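Local atomic coordinates of protein-L-isoaspartate O-methyltransferase beta-aspartate methyltransferase (Plasmodium falciparum, PDB entry 2PBF), a protein that probably repairs damaged proteins by transferring a methyl group from S-adenosyl-L-methionine to the carboxylate of L-isoaspartyl residues. Residues E9-H12 with K13-L16; K101-V104 with L105-K108. All coordinates share one frame; numbering follows the deposited sequence.

Contact 1 of 2, residues E9-H12 with K13-L16; sequences ENNH and KSLL
Asn11 and Ser14 grip each other twice at the start of helix 12-21. The amide oxygen OD1 of Asn11 takes the backbone N-H of Ser14 at 2.8 Å, while Asn11 ND2 donates to Ser14 OG at 2.7 Å, so both ends of one side-chain amide are spent on one residue. The first bond is fairly straight at hydrogen (160°), yet the donor sits well above the plane of the amide carbonyl. The second leaves the amide only slightly tilted from its plane, and with the N-H used in this way OG serves as acceptor. Asn11 CG lies between its own backbone N and carbonyl carbon (chi1 71°), which folds the amide back over the first turn; Ser14 OG, beside its own backbone N, is turned to meet it.

From the next residue, His12 reaches one turn along the helix to Leu16. Leu16 CG lies over one face of the imidazole, displaced toward the rim, 4.3 Å from the ring centroid in a CH-pi contact, and CD1 comes within 3.6 Å of His12 NE2. The hydrogen-bond partner of that nitrogen is the carbonyl oxygen of Met34, which helps fix the rotation of the ring and ties it to helix 28-35. Leu16 reaches the same helix, touching Tyr31, Met34 and Leu35.

The first helical backbone bonds support this: Leu15 N to Asn11 O at 3.1 Å and Leu16 N to His12 O at 3.2 Å. Lys13 and Ser14 lie on the exposed side, whereas His12, Leu15 and Leu16 are buried. This is a classical asparagine N-cap, extended by a side-chain bond to the third helical residue, and it starts the N-terminal helix of the methyltransferase with its inner side set against helix 28-35.

Contact 2 of 2, residues K101-V104 with L105-K108; sequences KMNV and LENK
With CG anti to the backbone N (chi1 -156°), Asn103 swings its amide toward Glu106, whose own CG stands beside its backbone N and whose chain then runs extended to the carboxylate. The two side chains cross at a slant, their flat ends turned 50° from one another. Asn103 ND2 donates to Glu106 OE1 at 3.0 Å; the oxygen lies in the plane of the amide, but the N-H approaches it from above the carboxylate plane. From the other end of the amide, OD1 accepts the backbone N-H of Glu106 at 3.2 Å, with the donor high above the carbonyl plane. Glu106 CB sits off the amide plane, between the outer arms, 3.4 Å from Asn103 OD1 and nearly as close to ND2.

The main-chain oxygen of Asn103 makes the firmer closure. It receives Asn107 N at 2.8 Å, nearly along the C=O axis, and a weak second bond from Glu106 N, whose hydrogen is thus shared between two oxygens of the same asparagine. Outside this turn, Asn107 OD1 accepts from Asn109 N, Val104 O takes the side-chain amide of Asn141, and Val104 and Met102 bury their side chains against Val112 of strand 111-116.

Asn103 is also where the chain leaves the helical conformation after helix 93-101: its positive phi goes with two bonds back into the last turn, a Schellman motif. An alpha-turn follows at once, its asparagine side chain binding the i+3 N-H as an N-cap does, before strand 111-116 of the Rossmann-like fold.

How the contacts relate
Both contacts are local and partly buried, and each rests on an asparagine whose amide uses its oxygen on a backbone N-H three residues ahead and its nitrogen on that residue's side chain. Contact 1 opens a helix; contact 2 follows the end of another. They share no element and do not touch, their centres lying about 26 Å apart. Contact 1 is the more peripheral, at the N-terminal edge, and adds an imidazole-leucine pair that joins two helices. Contact 2 has no such pair: its side-chain link is amide to carboxylate, at the surface of a connection in the central sheet domain, with Met102 and Val104 on its buried side.

Contact 1 of 2, residues E9-H12 with K13-L16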
# COMPACT_ATOMS: atom_id res chain seq x y z
N GLU A 9 24.30 3.56 13.90
CA GLU A 9 23.96 4.96 13.46
C GLU A 9 22.80 5.10 12.44
O GLU A 9 22.47 6.23 12.03
CB GLU A 9 25.20 5.66 12.91
CG GLU A 9 26.30 5.96 13.94
CD GLU A 9 27.36 6.89 13.36
OE1 GLU A 9 28.20 6.42 12.54
OE2 GLU A 9 27.34 8.09 13.69
N ASN A 10 22.18 3.96 12.05
CA ASN A 10 21.05 3.94 11.09
C ASN A 10 19.81 4.73 11.52
O ASN A 10 19.25 4.53 12.59
CB ASN A 10 20.59 2.51 10.76
CG ASN A 10 21.51 1.80 9.78
OD1 ASN A 10 22.60 2.28 9.45
ND2 ASN A 10 21.09 0.63 9.33
N ASN A 11 19.35 5.58 10.62
CA ASN A 11 18.20 6.43 10.88
C ASN A 11 17.30 6.48 9.66
O ASN A 11 17.73 6.20 8.53
CB ASN A 11 18.69 7.82 11.29
CG ASN A 11 19.28 8.57 10.14
OD1 ASN A 11 18.55 9.18 9.36
ND2 ASN A 11 20.61 8.52 10.00
N HIS A 12 16.05 6.87 9.87
CA HIS A 12 15.09 6.89 8.76
C HIS A 12 15.45 7.80 7.59
O HIS A 12 15.29 7.43 6.43
CB HIS A 12 13.70 7.24 9.26
CG HIS A 12 12.66 7.15 8.20
ND1 HIS A 12 12.26 5.95 7.66
CD2 HIS A 12 11.93 8.11 7.58
CE1 HIS A 12 11.32 6.17 6.75
NE2 HIS A 12 11.11 7.48 6.68
N LYS A 13 15.93 8.99 7.90
CA LYS A 13 16.21 9.98 6.87
C LYS A 13 17.41 9.57 5.99
O LYS A 13 17.44 9.81 4.78
CB LYS A 13 16.43 11.35 7.55
CG LYS A 13 16.85 12.45 6.59
CD LYS A 13 16.97 13.80 7.29
CE LYS A 13 17.30 14.89 6.25
NZ LYS A 13 18.52 14.57 5.40
N SER A 14 18.42 8.97 6.62
CA SER A 14 19.58 8.48 5.91
C SER A 14 19.22 7.29 5.02
O SER A 14 19.78 7.14 3.94
CB SER A 14 20.70 8.15 6.89
OG SER A 14 21.26 9.33 7.46
N LEU A 15 18.27 6.48 5.46
CA LEU A 15 17.72 5.43 4.59
C LEU A 15 17.17 6.03 3.30
O LEU A 15 17.44 5.54 2.22
CB LEU A 15 16.63 4.61 5.33
CG LEU A 15 15.76 3.66 4.48
CD1 LEU A 15 16.59 2.64 3.63
CD2 LEU A 15 14.79 2.95 5.37
N LEU A 16 16.40 7.10 3.43
CA LEU A 16 15.73 7.74 2.30
C LEU A 16 16.70 8.41 1.34
O LEU A 16 16.53 8.37 0.11
CB LEU A 16 14.66 8.72 2.82
CG LEU A 16 13.47 8.11 3.59
CD1 LEU A 16 12.42 9.18 3.78
CD2 LEU A 16 12.84 6.93 2.87

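Contact 2 of 2, residues K101-V104 with L105-K108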
# COMPACT_ATOMS: atom_id res chain seq x y z
N LYS A 101 -0.08 11.44 2.28
CA LYS A 101 -0.06 12.08 0.98
C LYS A 101 -1.42 12.70 0.62
O LYS A 101 -1.51 13.72 -0.08
CB LYS A 101 0.33 11.06 -0.09
CG LYS A 101 1.29 11.62 -1.09
CD LYS A 101 0.57 12.18 -2.25
CE LYS A 101 1.38 13.20 -2.99
NZ LYS A 101 0.50 13.73 -4.10
N MET A 102 -2.47 12.04 1.09
CA MET A 102 -3.83 12.45 0.78
C MET A 102 -4.45 13.35 1.86
O MET A 102 -5.60 13.76 1.76
CB MET A 102 -4.68 11.20 0.53
CG MET A 102 -4.31 10.44 -0.75
SD MET A 102 -4.98 8.77 -0.79
CE MET A 102 -6.62 9.13 -1.37
N ASN A 103 -3.70 13.59 2.93
CA ASN A 103 -4.13 14.46 4.01
C ASN A 103 -5.50 14.12 4.55
O ASN A 103 -6.37 14.99 4.66
CB ASN A 103 -4.10 15.94 3.56
CG ASN A 103 -3.96 16.92 4.73
OD1 ASN A 103 -4.00 16.55 5.93
ND2 ASN A 103 -3.82 18.18 4.39
N VAL A 104 -5.72 12.84 4.87
CA VAL A 104 -6.97 12.40 5.47
C VAL A 104 -7.30 13.16 6.75
O VAL A 104 -8.48 13.25 7.14
CB VAL A 104 -7.00 10.87 5.76
CG1 VAL A 104 -6.95 10.08 4.46
CG2 VAL A 104 -5.87 10.48 6.68
N LEU A 105 -6.29 13.72 7.40
CA LEU A 105 -6.50 14.45 8.67
C LEU A 105 -7.20 15.80 8.49
O LEU A 105 -8.08 16.15 9.28
CB LEU A 105 -5.17 14.62 9.43
CG LEU A 105 -4.57 13.41 10.15
CD1 LEU A 105 -3.17 13.77 10.69
CD2 LEU A 105 -5.47 12.91 11.26
N GLU A 106 -6.84 16.54 7.43
CA GLU A 106 -7.45 17.84 7.12
C GLU A 106 -8.55 17.75 6.05
O GLU A 106 -9.52 18.52 6.09
CB GLU A 106 -6.39 18.87 6.70
CG GLU A 106 -5.51 19.40 7.82
CD GLU A 106 -4.34 20.30 7.34
OE1 GLU A 106 -4.26 20.64 6.12
OE2 GLU A 106 -3.49 20.65 8.19
N ASN A 107 -8.42 16.81 5.12
CA ASN A 107 -9.35 16.67 4.01
C ASN A 107 -10.37 15.54 4.24
O ASN A 107 -10.03 14.34 4.20
CB ASN A 107 -8.58 16.50 2.70
CG ASN A 107 -9.42 16.75 1.46
OD1 ASN A 107 -10.58 16.37 1.39
ND2 ASN A 107 -8.82 17.37 0.46
N LYS A 108 -11.62 15.92 4.47
CA LYS A 108 -12.68 14.96 4.83
C LYS A 108 -13.15 14.15 3.64
O LYS A 108 -13.81 13.12 3.81
CB LYS A 108 -13.88 15.68 5.47
CG LYS A 108 -13.55 16.35 6.80
CD LYS A 108 -14.69 17.24 7.29
CE LYS A 108 -14.18 18.24 8.34
NZ LYS A 108 -13.29 19.24 7.63